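PDB 5F2H: uncharacterized protein from Bacillus cereus, which is of unknown function but belongs to the alpha/beta hydrolase superfamily and probably acts as a hydrolase. Local coordinates for residues B[253-267]-B[282-294]. Sequence-based numbering, arbitrary orientation.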
loop_
_atom_site.group_PDB
_atom_site.type_symbol
_atom_site.label_atom_id
_atom_site.label_comp_id
_atom_site.label_asym_id
_atom_site.label_seq_id
_atom_site.Cartn_x
_atom_site.Cartn_y
_atom_site.Cartn_z
ATOM N N ILE B 253 -4.812 3.713 21.124
ATOM C CA ILE B 253 -3.745 4.347 20.360
ATOM C C ILE B 253 -2.400 3.956 20.963
ATOM O O ILE B 253 -2.256 3.922 22.190
ATOM C CB ILE B 253 -3.853 5.882 20.413
ATOM C CG1 ILE B 253 -5.239 6.349 19.964
ATOM C CG2 ILE B 253 -2.753 6.515 19.574
ATOM C CD1 ILE B 253 -5.432 7.847 20.007
ATOM N N LYS B 254 -1.416 3.670 20.108
ATOM C CA LYS B 254 -0.069 3.284 20.569
ATOM C C LYS B 254 0.877 4.482 20.525
ATOM O O LYS B 254 0.810 5.295 19.612
ATOM C CB LYS B 254 0.484 2.128 19.743
ATOM C CG LYS B 254 -0.358 0.861 19.813
ATOM C CD LYS B 254 0.291 -0.297 19.069
ATOM C CE LYS B 254 -0.584 -1.545 19.089
ATOM N NZ LYS B 254 0.038 -2.700 18.381
ATOM N N GLY B 255 1.746 4.595 21.519
ATOM C CA GLY B 255 2.681 5.713 21.593
ATOM C C GLY B 255 4.132 5.284 21.667
ATOM O O GLY B 255 4.478 4.310 22.339
ATOM N N TYR B 256 4.984 5.994 20.935
ATOM C CA TYR B 256 6.396 5.693 20.924
ATOM C C TYR B 256 7.001 7.032 21.269
ATOM O O TYR B 256 6.825 7.997 20.536
ATOM C CB TYR B 256 6.841 5.221 19.544
ATOM C CG TYR B 256 8.215 4.563 19.519
ATOM C CD1 TYR B 256 9.381 5.322 19.510
ATOM C CD2 TYR B 256 8.338 3.177 19.452
ATOM C CE1 TYR B 256 10.628 4.717 19.465
ATOM C CE2 TYR B 256 9.575 2.567 19.399
ATOM C CZ TYR B 256 10.715 3.342 19.405
ATOM O OH TYR B 256 11.942 2.726 19.371
ATOM N N VAL B 257 7.621 7.112 22.438
ATOM C CA VAL B 257 8.237 8.348 22.907
ATOM C C VAL B 257 9.735 8.137 23.077
ATOM O O VAL B 257 10.175 7.094 23.573
ATOM C CB VAL B 257 7.626 8.788 24.244
ATOM C CG1 VAL B 257 8.320 10.037 24.758
ATOM C CG2 VAL B 257 6.132 9.010 24.076
ATOM N N VAL B 258 10.507 9.139 22.674
ATOM C CA VAL B 258 11.930 9.066 22.764
ATOM C C VAL B 258 12.432 10.354 23.345
ATOM O O VAL B 258 11.919 11.408 23.013
ATOM C CB VAL B 258 12.545 8.923 21.339
ATOM C CG1 VAL B 258 14.075 8.898 21.402
ATOM C CG2 VAL B 258 12.029 7.671 20.627
ATOM N N CYS B 259 13.443 10.276 24.189
ATOM C CA CYS B 259 14.042 11.470 24.763
ATOM C C CYS B 259 15.421 11.136 25.281
ATOM O O CYS B 259 15.681 10.009 25.728
ATOM C CB CYS B 259 13.215 12.052 25.881
ATOM S SG CYS B 259 13.953 13.556 26.557
ATOM N N GLY B 260 16.311 12.116 25.191
ATOM C CA GLY B 260 17.685 11.957 25.638
ATOM C C GLY B 260 17.852 12.354 27.094
ATOM O O GLY B 260 17.324 13.381 27.537
ATOM N N ASP B 261 18.657 11.576 27.816
ATOM C CA ASP B 261 18.909 11.808 29.238
ATOM C C ASP B 261 19.736 13.047 29.607
ATOM O O ASP B 261 20.076 13.220 30.775
ATOM C CB ASP B 261 19.551 10.568 29.855
ATOM C CG ASP B 261 20.873 10.221 29.217
ATOM O OD1 ASP B 261 21.212 10.822 28.173
ATOM O OD2 ASP B 261 21.569 9.337 29.753
ATOM N N GLN B 262 20.072 13.893 28.637
ATOM C CA GLN B 262 20.844 15.118 28.907
ATOM C C GLN B 262 20.032 16.338 28.475
ATOM O O GLN B 262 20.551 17.453 28.412
ATOM C CB GLN B 262 22.153 15.100 28.116
ATOM C CG GLN B 262 23.042 13.895 28.385
ATOM C CD GLN B 262 23.586 13.856 29.795
ATOM O OE1 GLN B 262 23.795 14.893 30.425
ATOM N NE2 GLN B 262 23.892 12.656 30.269
ATOM N N ASP B 263 18.750 16.109 28.201
ATOM C CA ASP B 263 17.838 17.142 27.737
ATOM C C ASP B 263 17.251 17.906 28.919
ATOM O O ASP B 263 16.169 17.601 29.399
ATOM C CB ASP B 263 16.757 16.456 26.917
ATOM C CG ASP B 263 15.857 17.417 26.205
ATOM O OD1 ASP B 263 15.770 18.602 26.593
ATOM O OD2 ASP B 263 15.223 16.951 25.246
ATOM N N GLU B 264 17.977 18.929 29.348
ATOM C CA GLU B 264 17.597 19.741 30.485
ATOM C C GLU B 264 16.169 20.296 30.458
ATOM O O GLU B 264 15.573 20.492 31.516
ATOM C CB GLU B 264 18.614 20.864 30.699
ATOM C CG GLU B 264 18.436 21.575 32.030
ATOM C CD GLU B 264 19.510 22.611 32.282
ATOM O OE1 GLU B 264 19.456 23.275 33.343
ATOM O OE2 GLU B 264 20.413 22.742 31.423
ATOM N N ASP B 265 15.618 20.547 29.275
ATOM C CA ASP B 265 14.265 21.084 29.188
ATOM C C ASP B 265 13.160 20.059 29.054
ATOM O O ASP B 265 12.072 20.290 29.558
ATOM C CB ASP B 265 14.122 22.046 27.991
ATOM C CG ASP B 265 14.902 23.337 28.161
ATOM O OD1 ASP B 265 15.524 23.543 29.226
ATOM O OD2 ASP B 265 14.859 24.171 27.229
ATOM N N CYS B 266 13.425 18.919 28.425
ATOM C CA CYS B 266 12.358 17.951 28.196
ATOM C C CYS B 266 12.433 16.550 28.767
ATOM O O CYS B 266 11.588 15.725 28.421
ATOM C CB CYS B 266 12.154 17.823 26.685
ATOM S SG CYS B 266 11.725 19.384 25.913
ATOM N N PHE B 267 13.406 16.229 29.603
ATOM C CA PHE B 267 13.424 14.872 30.120
ATOM C C PHE B 267 12.423 14.787 31.279
ATOM O O PHE B 267 11.846 13.732 31.524
ATOM C CB PHE B 267 14.823 14.402 30.489
ATOM C CG PHE B 267 14.917 12.910 30.629
ATOM C CD1 PHE B 267 14.852 12.111 29.496
ATOM C CD2 PHE B 267 15.085 12.306 31.856
ATOM C CE1 PHE B 267 14.900 10.734 29.585
ATOM C CE2 PHE B 267 15.152 10.928 31.954
ATOM C CZ PHE B 267 15.063 10.142 30.816
ATOM N N ILE B 282 -1.936 2.730 28.845
ATOM C CA ILE B 282 -1.981 3.007 27.406
ATOM C C ILE B 282 -0.817 2.268 26.771
ATOM O O ILE B 282 0.331 2.500 27.145
ATOM C CB ILE B 282 -1.791 4.505 27.114
ATOM C CG1 ILE B 282 -2.717 5.371 27.980
ATOM C CG2 ILE B 282 -1.992 4.770 25.631
ATOM C CD1 ILE B 282 -4.183 5.151 27.718
ATOM N N GLU B 283 -1.084 1.408 25.792
ATOM C CA GLU B 283 0.004 0.657 25.157
ATOM C C GLU B 283 1.014 1.681 24.576
ATOM O O GLU B 283 0.653 2.568 23.802
ATOM C CB GLU B 283 -0.524 -0.337 24.109
ATOM C CG GLU B 283 0.449 -1.478 23.825
ATOM C CD GLU B 283 -0.107 -2.526 22.867
ATOM O OE1 GLU B 283 -1.275 -2.390 22.439
ATOM O OE2 GLU B 283 0.623 -3.498 22.561
ATOM N N HIS B 284 2.266 1.612 25.013
ATOM C CA HIS B 284 3.274 2.545 24.521
ATOM C C HIS B 284 4.668 1.999 24.764
ATOM O O HIS B 284 4.829 0.897 25.289
ATOM C CB HIS B 284 3.164 3.890 25.235
ATOM C CG HIS B 284 3.614 3.852 26.661
ATOM N ND1 HIS B 284 2.757 3.597 27.710
ATOM C CD2 HIS B 284 4.838 4.035 27.212
ATOM C CE1 HIS B 284 3.433 3.631 28.846
ATOM N NE2 HIS B 284 4.697 3.890 28.570
ATOM N N GLU B 285 5.673 2.786 24.395
ATOM C CA GLU B 285 7.056 2.391 24.591
ATOM C C GLU B 285 7.968 3.615 24.650
ATOM O O GLU B 285 8.077 4.369 23.692
ATOM C CB GLU B 285 7.481 1.411 23.503
ATOM C CG GLU B 285 8.905 0.913 23.648
ATOM C CD GLU B 285 9.223 -0.209 22.686
ATOM O OE1 GLU B 285 8.288 -0.958 22.318
ATOM O OE2 GLU B 285 10.414 -0.370 22.345
ATOM N N PHE B 286 8.606 3.808 25.801
ATOM C CA PHE B 286 9.503 4.936 26.029
ATOM C C PHE B 286 10.934 4.505 25.902
ATOM O O PHE B 286 11.328 3.462 26.426
ATOM C CB PHE B 286 9.234 5.549 27.397
ATOM C CG PHE B 286 10.199 6.619 27.794
ATOM C CD1 PHE B 286 10.454 7.695 26.950
ATOM C CD2 PHE B 286 10.685 6.668 29.093
ATOM C CE1 PHE B 286 11.299 8.720 27.342
ATOM C CE2 PHE B 286 11.509 7.701 29.504
ATOM C CZ PHE B 286 11.821 8.729 28.625
ATOM N N LYS B 287 11.718 5.316 25.206
ATOM C CA LYS B 287 13.096 4.988 25.000
ATOM C C LYS B 287 13.991 6.162 25.315
ATOM O O LYS B 287 13.901 7.222 24.710
ATOM C CB LYS B 287 13.292 4.487 23.572
ATOM C CG LYS B 287 14.679 3.926 23.332
ATOM C CD LYS B 287 14.760 3.157 22.025
ATOM C CE LYS B 287 16.141 2.550 21.837
ATOM N NZ LYS B 287 16.537 1.657 22.960
ATOM N N VAL B 288 14.846 5.965 26.300
ATOM C CA VAL B 288 15.782 6.988 26.709
ATOM C C VAL B 288 17.090 6.721 25.979
ATOM O O VAL B 288 17.597 5.595 25.999
ATOM C CB VAL B 288 16.044 6.914 28.217
ATOM C CG1 VAL B 288 17.085 7.942 28.635
ATOM C CG2 VAL B 288 14.740 7.111 28.976
ATOM N N VAL B 289 17.629 7.729 25.310
ATOM C CA VAL B 289 18.877 7.539 24.607
ATOM C C VAL B 289 19.947 8.169 25.470
ATOM O O VAL B 289 19.869 9.344 25.809
ATOM C CB VAL B 289 18.858 8.144 23.194
ATOM C CG1 VAL B 289 20.188 7.901 22.483
ATOM C CG2 VAL B 289 17.720 7.533 22.389
ATOM N N PRO B 290 20.948 7.374 25.851
ATOM C CA PRO B 290 22.004 7.910 26.693
ATOM C C PRO B 290 22.842 9.015 26.040
ATOM O O PRO B 290 22.976 9.063 24.810
ATOM C CB PRO B 290 22.866 6.679 27.002
ATOM C CG PRO B 290 22.542 5.682 25.943
ATOM C CD PRO B 290 21.124 5.936 25.568
ATOM N N ASN B 291 23.345 9.926 26.876
ATOM C CA ASN B 291 24.197 11.033 26.452
ATOM C C ASN B 291 23.569 12.073 25.536
ATOM O O ASN B 291 24.136 13.148 25.364
ATOM C CB ASN B 291 25.440 10.464 25.755
ATOM C CG ASN B 291 26.186 9.457 26.615
ATOM O OD1 ASN B 291 26.068 9.445 27.847
ATOM N ND2 ASN B 291 26.979 8.610 25.966
ATOM N N LEU B 292 22.405 11.777 24.967
ATOM C CA LEU B 292 21.740 12.697 24.041
ATOM C C LEU B 292 21.096 13.896 24.733
ATOM O O LEU B 292 20.480 13.749 25.766
ATOM C CB LEU B 292 20.681 11.935 23.245
ATOM C CG LEU B 292 19.888 12.703 22.187
ATOM C CD1 LEU B 292 20.790 13.311 21.115
ATOM C CD2 LEU B 292 18.862 11.783 21.547
ATOM N N LYS B 293 21.269 15.084 24.154
ATOM C CA LYS B 293 20.689 16.321 24.694
ATOM C C LYS B 293 19.380 16.612 23.956
ATOM O O LYS B 293 18.692 15.673 23.554
ATOM C CB LYS B 293 21.674 17.502 24.610
ATOM C CG LYS B 293 22.941 17.324 25.444
ATOM C CD LYS B 293 23.805 18.581 25.498
ATOM C CE LYS B 293 24.405 18.998 24.157
ATOM N NZ LYS B 293 25.386 18.006 23.626
ATOM N N HIS B 294 19.047 17.890 23.749
ATOM C CA HIS B 294 17.804 18.262 23.068
ATOM C C HIS B 294 18.031 18.293 21.562
ATOM O O HIS B 294 18.184 19.353 20.918
ATOM C CB HIS B 294 17.304 19.580 23.612
ATOM C CG HIS B 294 15.940 19.966 23.131
ATOM N ND1 HIS B 294 15.725 21.007 22.255
ATOM C CD2 HIS B 294 14.719 19.456 23.413
ATOM C CE1 HIS B 294 14.430 21.143 22.042
ATOM N NE2 HIS B 294 13.797 20.219 22.740
#
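Strands 254-260 and 284-289 pair in parallel at the edge of the hydrolase sheet, as the two strands of a beta-alpha-beta unit whose crossover is helix 267-279. Seven backbone hydrogen bonds alternate between them, from Gly255 N to Glu283 O (3.2 Å) through to Asp261 N to Val289 O (3.2 Å). On the crossover side, Phe286 has CG anti to its backbone N (chi1 174°), which turns the ring's edge to the neighbouring strand: CD1 meets Val257 CG1 at 3.9 Å, CE1 lies near Cys259 CB, and CZ reaches Phe267 CE1 at 3.8 Å. Val288 crosses Phe267 at about a right angle, its CG2 at the ring edge, 3.6 Å from CZ. On the other side Tyr256 and Lys287 touch helix 300-313; there too Val258 CG1 meets Val289 CG2 at 4.0 Å. Beyond the strands, Gln262 N donates to Leu292 O (2.9 Å), joining the two loops. Asp263 OD1 accepts from Cys266 N in an Asx motif. Placed after strand 254-260, Asp263 is the probable acid, though here its carboxylate meets His294 CD2 at the ring edge, not a ring nitrogen. His294 NE2 bonds Ser208 OG in a probable nucleophile elbow, a pair consistent with an alpha/beta-hydrolase catalytic site.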